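Local coordinates for lactaldehyde dehydrogenase (Methanocaldococcus jannaschii, PDB 3PQA), which oxidises lactaldehyde to lactate with NAD as the preferred cofactor, a step in coenzyme F420 biosynthesis, and works as a homotetramer, at residues 16-21 with 80-85; 67-72 with 97-102; 74-79 with 170-175. One frame throughout, in Å; residues are numbered along the deposited sequence.

Contact 1 of 3, residues 16-21 with 80-85; sequences VINPYS and LAIDAG
P19 lies against the C-terminal end of helix 73-84 with the CD and CG corner of its ring. P19 CD sits 3.2 Å from D83 O and nearly as close to I82 O, while the neighbouring P19 CG reaches G85 N at 3.5 Å, so the ring covers the carbonyl oxygens of I82 and D83 and the start of the turn that follows. N18 approaches the same I82 carbonyl with its backbone: N18 CA directs its hydrogen at I82 O in a CA-H...O contact of 3.4 Å. The N18 amide also lies beside that oxygen, and N18 ND2 packs on I82 CG2. At the strand end, V16 CG1, turned anti to the backbone N (chi1 177°), meets D83 OD1 at 3.2 Å, the two side chains crossing at about a right angle. The other carboxylate oxygen, D83 OD2, accepts from the backbone N of L171, which would help to hold the carboxylate in this orientation.

Behind this first shell, N18 OD1 collects the backbone N-H groups of its own turn. Y20 N comes to N18 OD1 in the carbonyl plane at 2.8 Å, and S21 N stands well above that plane. A water within hydrogen-bonding distance of N18 OD1 and A81 O probably links the turn to the helix. G85, with positive phi, runs against P19 CG, where a CB would probably collide with that atom. The N18 side chain closes an Asx turn in the connection between the antiparallel strands 14-17 and 24-28, which lies against the C-terminal end of helix 73-84.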
loop_
_atom_site.group_PDB
_atom_site.type_symbol
_atom_site.label_atom_id
_atom_site.label_comp_id
_atom_site.label_asym_id
_atom_site.label_seq_id
_atom_site.Cartn_x
_atom_site.Cartn_y
_atom_site.Cartn_z
ATOM N N VAL B 16 -16.155 -31.432 -31.142
ATOM C CA VAL B 16 -15.659 -31.349 -29.767
ATOM C C VAL B 16 -15.613 -32.776 -29.239
ATOM O O VAL B 16 -16.632 -33.481 -29.243
ATOM C CB VAL B 16 -16.559 -30.471 -28.862
ATOM C CG1 VAL B 16 -16.044 -30.482 -27.417
ATOM C CG2 VAL B 16 -16.659 -29.033 -29.404
ATOM N N ILE B 17 -14.433 -33.188 -28.781
ATOM C CA ILE B 17 -14.158 -34.594 -28.473
ATOM C C ILE B 17 -14.120 -34.878 -26.971
ATOM O O ILE B 17 -13.622 -34.064 -26.184
ATOM C CB ILE B 17 -12.810 -35.047 -29.123
ATOM C CG1 ILE B 17 -12.773 -34.711 -30.623
ATOM C CG2 ILE B 17 -12.550 -36.539 -28.910
ATOM C CD1 ILE B 17 -13.832 -35.405 -31.466
ATOM N N ASN B 18 -14.662 -36.026 -26.573
ATOM C CA ASN B 18 -14.444 -36.549 -25.219
ATOM C C ASN B 18 -13.095 -37.267 -25.232
ATOM O O ASN B 18 -12.942 -38.246 -25.963
ATOM C CB ASN B 18 -15.593 -37.506 -24.861
ATOM C CG ASN B 18 -15.420 -38.196 -23.504
ATOM O OD1 ASN B 18 -14.309 -38.476 -23.051
ATOM N ND2 ASN B 18 -16.547 -38.517 -22.875
ATOM N N PRO B 19 -12.099 -36.786 -24.451
ATOM C CA PRO B 19 -10.764 -37.382 -24.621
ATOM C C PRO B 19 -10.621 -38.810 -24.085
ATOM O O PRO B 19 -9.626 -39.473 -24.397
ATOM C CB PRO B 19 -9.833 -36.426 -23.860
ATOM C CG PRO B 19 -10.715 -35.727 -22.891
ATOM C CD PRO B 19 -12.083 -35.646 -23.509
ATOM N N TYR B 20 -11.593 -39.266 -23.291
ATOM C CA TYR B 20 -11.561 -40.618 -22.739
ATOM C C TYR B 20 -12.153 -41.637 -23.713
ATOM O O TYR B 20 -11.568 -42.693 -23.940
ATOM C CB TYR B 20 -12.270 -40.705 -21.385
ATOM C CG TYR B 20 -12.142 -42.078 -20.752
ATOM C CD1 TYR B 20 -10.953 -42.470 -20.131
ATOM C CD2 TYR B 20 -13.197 -42.995 -20.795
ATOM C CE1 TYR B 20 -10.819 -43.732 -19.552
ATOM C CE2 TYR B 20 -13.070 -44.270 -20.224
ATOM C CZ TYR B 20 -11.877 -44.623 -19.599
ATOM O OH TYR B 20 -11.714 -45.867 -19.021
ATOM N N SER B 21 -13.309 -41.311 -24.283
ATOM C CA SER B 21 -14.012 -42.220 -25.194
ATOM C C SER B 21 -13.662 -41.952 -26.655
ATOM O O SER B 21 -13.875 -42.808 -27.520
ATOM C CB SER B 21 -15.524 -42.102 -24.991
ATOM O OG SER B 21 -16.000 -40.842 -25.445
ATOM N N LEU B 80 -16.505 -30.552 -17.367
ATOM C CA LEU B 80 -15.046 -30.653 -17.275
ATOM C C LEU B 80 -14.572 -32.104 -17.411
ATOM O O LEU B 80 -13.594 -32.379 -18.098
ATOM C CB LEU B 80 -14.519 -30.022 -15.978
ATOM C CG LEU B 80 -14.654 -28.492 -15.909
ATOM C CD1 LEU B 80 -14.300 -27.991 -14.503
ATOM C CD2 LEU B 80 -13.762 -27.837 -16.933
ATOM N N ALA B 81 -15.276 -33.022 -16.762
ATOM C CA ALA B 81 -14.922 -34.440 -16.814
ATOM C C ALA B 81 -15.026 -34.972 -18.236
ATOM O O ALA B 81 -14.101 -35.613 -18.739
ATOM C CB ALA B 81 -15.807 -35.246 -15.875
ATOM N N ILE B 82 -16.150 -34.683 -18.883
ATOM C CA ILE B 82 -16.447 -35.208 -20.210
ATOM C C ILE B 82 -15.606 -34.552 -21.312
ATOM O O ILE B 82 -15.101 -35.237 -22.202
ATOM C CB ILE B 82 -17.983 -35.104 -20.499
ATOM C CG1 ILE B 82 -18.749 -36.068 -19.583
ATOM C CG2 ILE B 82 -18.309 -35.390 -21.963
ATOM C CD1 ILE B 82 -20.244 -35.754 -19.445
ATOM N N ASP B 83 -15.443 -33.230 -21.234
ATOM C CA ASP B 83 -14.826 -32.449 -22.308
ATOM C C ASP B 83 -13.311 -32.319 -22.137
ATOM O O ASP B 83 -12.559 -32.476 -23.098
ATOM C CB ASP B 83 -15.508 -31.065 -22.380
ATOM C CG ASP B 83 -15.087 -30.232 -23.584
ATOM O OD1 ASP B 83 -14.531 -30.764 -24.560
ATOM O OD2 ASP B 83 -15.341 -29.003 -23.551
ATOM N N ALA B 84 -12.873 -32.024 -20.915
ATOM C CA ALA B 84 -11.455 -31.839 -20.624
ATOM C C ALA B 84 -10.783 -33.115 -20.113
ATOM O O ALA B 84 -9.566 -33.150 -19.943
ATOM C CB ALA B 84 -11.259 -30.678 -19.616
ATOM N N GLY B 85 -11.574 -34.156 -19.873
ATOM C CA GLY B 85 -11.044 -35.408 -19.315
ATOM C C GLY B 85 -10.605 -35.302 -17.868
ATOM O O GLY B 85 -9.781 -36.086 -17.407
HETATM O O HOH W 1 -13.799 -37.865 -20.303
#

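Contact 2 of 3, residues 67-72 with 97-102; sequences KQIKEK and RSIGTF
I69 and I99 carry most of the buried surface, their side chains sliding past each other in opposite directions where the two helices come closest in register. The methyl branch I69 CG2 touches I99 CG1 at 3.5 Å. I99 continues beyond it, and its terminal CD1 comes to rest on the backbone of the next residue, 3.8 Å from K70 CA, with K70 CB alongside. The K70 chain then leads away from the interface, so its aliphatic root alone covers the isoleucine.

Helices 55-71 and 88-111 run antiparallel here, their short segments inclined at 167° with axes 9.1 Å apart, in a largely apolar contact, with no polar bond between the segments, among the N-terminal helices of the aldehyde dehydrogenase fold. I69 spans one turn of the opposing helix, from S98 to F102. With CG1 anti to the carbonyl carbon (chi1 -66°), its long branch extends to the F102 ring, where I69 CD1 lies 3.7 Å from F102 CD2 and approaches obliquely. Its short branch meets S98 as well, I69 CG2 being 3.5 Å from S98 OG. That hydroxyl is turned back on its own helix and hydrogen-bonded to V95 O, which satisfies it beside the apolar isoleucine. An alanine in place of I69 is likely to open a gap between I99 and F102, leaving CD2 and CE2 of F102 and the I99 CG1 methylene without their partner. I69 is also packed by L176 and I179 of helix 171-186, while A148 and A152 of helix 145-156 pack on F102.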
loop_
_atom_site.group_PDB
_atom_site.type_symbol
_atom_site.label_atom_id
_atom_site.label_comp_id
_atom_site.label_asym_id
_atom_site.label_seq_id
_atom_site.Cartn_x
_atom_site.Cartn_y
_atom_site.Cartn_z
ATOM N N LYS B 67 -22.945 -16.555 -8.391
ATOM C CA LYS B 67 -24.145 -17.235 -7.927
ATOM C C LYS B 67 -24.583 -18.308 -8.923
ATOM O O LYS B 67 -24.881 -19.436 -8.532
ATOM C CB LYS B 67 -25.274 -16.237 -7.666
ATOM C CG LYS B 67 -26.537 -16.868 -7.096
ATOM C CD LYS B 67 -27.528 -15.805 -6.682
ATOM C CE LYS B 67 -28.872 -16.421 -6.313
ATOM N NZ LYS B 67 -29.733 -16.665 -7.519
ATOM N N GLN B 68 -24.609 -17.963 -10.206
ATOM C CA GLN B 68 -25.003 -18.938 -11.240
ATOM C C GLN B 68 -24.076 -20.156 -11.339
ATOM O O GLN B 68 -24.550 -21.289 -11.521
ATOM C CB GLN B 68 -25.085 -18.286 -12.605
ATOM C CG GLN B 68 -26.211 -17.272 -12.774
ATOM C CD GLN B 68 -26.202 -16.730 -14.172
ATOM O OE1 GLN B 68 -26.455 -17.464 -15.127
ATOM N NE2 GLN B 68 -25.850 -15.460 -14.315
ATOM N N ILE B 69 -22.763 -19.917 -11.235
ATOM C CA ILE B 69 -21.771 -20.999 -11.270
ATOM C C ILE B 69 -22.026 -21.936 -10.095
ATOM O O ILE B 69 -22.035 -23.155 -10.257
ATOM C CB ILE B 69 -20.312 -20.470 -11.218
ATOM C CG1 ILE B 69 -19.980 -19.674 -12.487
ATOM C CG2 ILE B 69 -19.301 -21.629 -11.044
ATOM C CD1 ILE B 69 -18.618 -18.938 -12.455
ATOM N N LYS B 70 -22.251 -21.357 -8.917
ATOM C CA LYS B 70 -22.568 -22.147 -7.728
ATOM C C LYS B 70 -23.834 -22.993 -7.912
ATOM O O LYS B 70 -23.853 -24.168 -7.525
ATOM C CB LYS B 70 -22.669 -21.240 -6.498
ATOM C CG LYS B 70 -22.913 -21.951 -5.175
ATOM C CD LYS B 70 -22.988 -20.930 -4.036
ATOM C CE LYS B 70 -23.481 -21.533 -2.729
ATOM N NZ LYS B 70 -22.429 -22.366 -2.094
ATOM N N GLU B 71 -24.871 -22.418 -8.526
ATOM C CA GLU B 71 -26.133 -23.147 -8.737
ATOM C C GLU B 71 -26.007 -24.258 -9.783
ATOM O O GLU B 71 -26.788 -25.216 -9.775
ATOM C CB GLU B 71 -27.275 -22.189 -9.097
ATOM C CG GLU B 71 -27.653 -21.253 -7.948
ATOM C CD GLU B 71 -28.664 -20.180 -8.329
ATOM O OE1 GLU B 71 -28.822 -19.885 -9.540
ATOM O OE2 GLU B 71 -29.289 -19.613 -7.405
ATOM N N LYS B 72 -25.004 -24.134 -10.650
ATOM C CA LYS B 72 -24.745 -25.102 -11.716
ATOM C C LYS B 72 -23.478 -25.925 -11.461
ATOM O O LYS B 72 -22.950 -26.546 -12.386
ATOM C CB LYS B 72 -24.636 -24.389 -13.066
ATOM C CG LYS B 72 -25.935 -23.740 -13.551
ATOM C CD LYS B 72 -25.724 -22.995 -14.875
ATOM C CE LYS B 72 -26.060 -23.870 -16.072
ATOM N NZ LYS B 72 -27.528 -23.847 -16.350
ATOM N N ARG B 97 -13.155 -23.002 -7.187
ATOM C CA ARG B 97 -12.196 -21.905 -7.358
ATOM C C ARG B 97 -12.770 -20.766 -8.206
ATOM O O ARG B 97 -12.578 -19.585 -7.891
ATOM C CB ARG B 97 -10.907 -22.383 -8.019
ATOM C CG ARG B 97 -10.356 -23.651 -7.465
ATOM C CD ARG B 97 -9.341 -23.403 -6.433
ATOM N NE ARG B 97 -8.027 -23.188 -7.030
ATOM C CZ ARG B 97 -6.888 -23.254 -6.344
ATOM N NH1 ARG B 97 -5.736 -23.026 -6.950
ATOM N NH2 ARG B 97 -6.904 -23.559 -5.048
ATOM N N SER B 98 -13.439 -21.127 -9.308
ATOM C CA SER B 98 -14.000 -20.126 -10.216
ATOM C C SER B 98 -15.033 -19.237 -9.532
ATOM O O SER B 98 -15.088 -18.040 -9.818
ATOM C CB SER B 98 -14.548 -20.780 -11.500
ATOM O OG SER B 98 -15.809 -21.388 -11.284
ATOM N N ILE B 99 -15.820 -19.821 -8.621
ATOM C CA ILE B 99 -16.793 -19.046 -7.827
ATOM C C ILE B 99 -16.019 -18.005 -7.022
ATOM O O ILE B 99 -16.375 -16.811 -7.022
ATOM C CB ILE B 99 -17.619 -19.948 -6.876
ATOM C CG1 ILE B 99 -18.438 -20.957 -7.693
ATOM C CG2 ILE B 99 -18.548 -19.119 -6.020
ATOM C CD1 ILE B 99 -18.914 -22.164 -6.884
ATOM N N GLY B 100 -14.955 -18.464 -6.366
ATOM C CA GLY B 100 -14.092 -17.583 -5.575
ATOM C C GLY B 100 -13.460 -16.447 -6.375
ATOM O O GLY B 100 -13.369 -15.313 -5.898
ATOM N N THR B 101 -13.031 -16.747 -7.599
ATOM C CA THR B 101 -12.397 -15.756 -8.463
ATOM C C THR B 101 -13.368 -14.637 -8.841
ATOM O O THR B 101 -13.009 -13.459 -8.803
ATOM C CB THR B 101 -11.818 -16.461 -9.712
ATOM O OG1 THR B 101 -10.818 -17.377 -9.261
ATOM C CG2 THR B 101 -11.193 -15.473 -10.688
ATOM N N PHE B 102 -14.595 -15.007 -9.222
ATOM C CA PHE B 102 -15.599 -13.985 -9.514
ATOM C C PHE B 102 -15.946 -13.157 -8.279
ATOM O O PHE B 102 -16.079 -11.938 -8.374
ATOM C CB PHE B 102 -16.830 -14.587 -10.217
ATOM C CG PHE B 102 -16.635 -14.758 -11.702
ATOM C CD1 PHE B 102 -16.724 -13.658 -12.558
ATOM C CD2 PHE B 102 -16.332 -16.014 -12.245
ATOM C CE1 PHE B 102 -16.527 -13.807 -13.947
ATOM C CE2 PHE B 102 -16.132 -16.166 -13.619
ATOM C CZ PHE B 102 -16.228 -15.064 -14.466
#

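Contact 3 of 3, residues 74-79 with 170-175; sequences EELAKI and PLVCIE
I79 presses its short branch onto the first turn of helix 171-186, and this is where the contact is tightest. I79 CG2 lies 3.6 Å from V172 N and 3.8 Å from L171 CB, so the methyl rests on backbone as much as on side chain. The longer branch, with CG1 anti to the carbonyl carbon (chi1 -71°), diverges from it toward E175, where I79 CD1 touches E175 CG at 3.6 Å. One turn before I79 on helix 73-84, L76 packs on the same partner helix: L76 CD2 sits 3.7 Å from E175 CB and also meets V172 CG2, crossing the valine at about a right angle. The segments of the two helices run nearly antiparallel, at 153°, with their axes 9.8 Å apart. V95 of helix 88-111 lies against L76, and P143 and L144 pack on V172.

Toward the surface the packing gives way to charge. Across the interface the extended E75 has only a like charge near it, E75 OE1 standing 4.3 Å from E175 OE1. CB and CG of E175 lie on L76 and I79, and a bend at chi2 (-44°) then turns the carboxylate aside, with E175 OE2 in a salt bridge to K178; E75 has a long, weak ion pair with K72. The two acids would probably repel each other mildly, a cost that these lysines are likely to offset. This suggests that hydrocarbon packing, including the E175 methylenes, holds the helices together, while the acids at the surface look to lysines on their own side, E75 only weakly.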
loop_
_atom_site.group_PDB
_atom_site.type_symbol
_atom_site.label_atom_id
_atom_site.label_comp_id
_atom_site.label_asym_id
_atom_site.label_seq_id
_atom_site.Cartn_x
_atom_site.Cartn_y
_atom_site.Cartn_z
ATOM N N GLU B 74 -22.467 -28.870 -10.128
ATOM C CA GLU B 74 -22.320 -30.280 -10.533
ATOM C C GLU B 74 -22.320 -30.446 -12.056
ATOM O O GLU B 74 -21.470 -31.162 -12.610
ATOM C CB GLU B 74 -23.374 -31.168 -9.858
ATOM C CG GLU B 74 -23.134 -32.683 -10.016
ATOM C CD GLU B 74 -21.755 -33.166 -9.560
ATOM O OE1 GLU B 74 -21.076 -32.490 -8.751
ATOM O OE2 GLU B 74 -21.353 -34.263 -10.009
ATOM N N GLU B 75 -23.254 -29.768 -12.718
ATOM C CA GLU B 75 -23.327 -29.756 -14.172
ATOM C C GLU B 75 -22.019 -29.288 -14.796
ATOM O O GLU B 75 -21.527 -29.902 -15.749
ATOM C CB GLU B 75 -24.480 -28.871 -14.655
ATOM C CG GLU B 75 -24.742 -28.962 -16.157
ATOM C CD GLU B 75 -25.784 -27.972 -16.659
ATOM O OE1 GLU B 75 -25.818 -27.735 -17.885
ATOM O OE2 GLU B 75 -26.571 -27.431 -15.842
ATOM N N LEU B 76 -21.458 -28.196 -14.269
ATOM C CA LEU B 76 -20.219 -27.663 -14.828
ATOM C C LEU B 76 -19.056 -28.621 -14.583
ATOM O O LEU B 76 -18.199 -28.800 -15.456
ATOM C CB LEU B 76 -19.919 -26.266 -14.264
ATOM C CG LEU B 76 -20.915 -25.161 -14.648
ATOM C CD1 LEU B 76 -20.586 -23.907 -13.840
ATOM C CD2 LEU B 76 -20.914 -24.856 -16.141
ATOM N N ALA B 77 -19.036 -29.242 -13.403
ATOM C CA ALA B 77 -18.009 -30.238 -13.079
ATOM C C ALA B 77 -18.057 -31.424 -14.043
ATOM O O ALA B 77 -17.009 -31.913 -14.462
ATOM C CB ALA B 77 -18.143 -30.714 -11.640
ATOM N N LYS B 78 -19.267 -31.870 -14.393
ATOM C CA LYS B 78 -19.443 -32.993 -15.335
ATOM C C LYS B 78 -18.929 -32.643 -16.723
ATOM O O LYS B 78 -18.301 -33.469 -17.390
ATOM C CB LYS B 78 -20.915 -33.432 -15.434
ATOM C CG LYS B 78 -21.545 -33.928 -14.144
ATOM C CD LYS B 78 -21.076 -35.313 -13.760
ATOM C CE LYS B 78 -22.093 -36.002 -12.863
ATOM N NZ LYS B 78 -21.490 -37.256 -12.333
ATOM N N ILE B 79 -19.192 -31.409 -17.154
ATOM C CA ILE B 79 -18.682 -30.936 -18.431
ATOM C C ILE B 79 -17.149 -30.976 -18.455
ATOM O O ILE B 79 -16.562 -31.396 -19.448
ATOM C CB ILE B 79 -19.217 -29.530 -18.794
ATOM C CG1 ILE B 79 -20.710 -29.612 -19.151
ATOM C CG2 ILE B 79 -18.439 -28.955 -19.988
ATOM C CD1 ILE B 79 -21.467 -28.280 -19.030
ATOM N N PRO B 170 -13.879 -26.561 -25.076
ATOM C CA PRO B 170 -14.629 -25.298 -25.114
ATOM C C PRO B 170 -15.983 -25.298 -24.388
ATOM O O PRO B 170 -16.530 -24.226 -24.131
ATOM C CB PRO B 170 -14.854 -25.089 -26.618
ATOM C CG PRO B 170 -14.990 -26.484 -27.159
ATOM C CD PRO B 170 -14.098 -27.368 -26.296
ATOM N N LEU B 171 -16.523 -26.469 -24.053
ATOM C CA LEU B 171 -17.935 -26.520 -23.633
ATOM C C LEU B 171 -18.238 -25.798 -22.317
ATOM O O LEU B 171 -19.290 -25.150 -22.174
ATOM C CB LEU B 171 -18.480 -27.953 -23.627
ATOM C CG LEU B 171 -18.408 -28.709 -24.962
ATOM C CD1 LEU B 171 -19.070 -30.070 -24.825
ATOM C CD2 LEU B 171 -19.033 -27.911 -26.120
ATOM N N VAL B 172 -17.309 -25.866 -21.372
ATOM C CA VAL B 172 -17.537 -25.169 -20.120
ATOM C C VAL B 172 -17.514 -23.654 -20.352
ATOM O O VAL B 172 -18.207 -22.927 -19.653
ATOM C CB VAL B 172 -16.578 -25.601 -18.990
ATOM C CG1 VAL B 172 -15.231 -24.888 -19.090
ATOM C CG2 VAL B 172 -17.230 -25.368 -17.633
ATOM N N CYS B 173 -16.730 -23.203 -21.340
ATOM C CA CYS B 173 -16.631 -21.774 -21.689
ATOM C C CYS B 173 -17.890 -21.269 -22.363
ATOM O O CYS B 173 -18.290 -20.114 -22.158
ATOM C CB CYS B 173 -15.423 -21.524 -22.586
ATOM S SG CYS B 173 -13.885 -21.861 -21.706
ATOM N N ILE B 174 -18.517 -22.138 -23.156
ATOM C CA ILE B 174 -19.823 -21.831 -23.749
ATOM C C ILE B 174 -20.861 -21.690 -22.631
ATOM O O ILE B 174 -21.683 -20.773 -22.655
ATOM C CB ILE B 174 -20.243 -22.893 -24.816
ATOM C CG1 ILE B 174 -19.364 -22.746 -26.063
ATOM C CG2 ILE B 174 -21.709 -22.740 -25.185
ATOM C CD1 ILE B 174 -19.351 -23.996 -26.973
ATOM N N GLU B 175 -20.782 -22.570 -21.633
ATOM C CA GLU B 175 -21.665 -22.479 -20.473
ATOM C C GLU B 175 -21.437 -21.208 -19.658
ATOM O O GLU B 175 -22.397 -20.577 -19.212
ATOM C CB GLU B 175 -21.558 -23.714 -19.587
ATOM C CG GLU B 175 -22.218 -24.984 -20.192
ATOM C CD GLU B 175 -23.580 -24.714 -20.818
ATOM O OE1 GLU B 175 -24.519 -24.294 -20.102
ATOM O OE2 GLU B 175 -23.706 -24.903 -22.047
#

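From the N terminus, strand 14-17 and the turn after it come first, and contact 1 closes a loop of 58 residues by bringing them to the end of helix 73-84. Contact 2 starts inside that loop, on helix 55-71, and ends beyond it on helix 88-111; contact 3 starts later still, on helix 73-84, and spans 90 residues to helix 171-186. Each pair of contacts therefore crosses rather than nests. Contacts 1 and 3 share helix 73-84 and meet through D83 and V16 of contact 1 and P170 and L171 of contact 3; contacts 2 and 3 touch through I69 and L76. Together they tie the N-terminal hairpin to four helices.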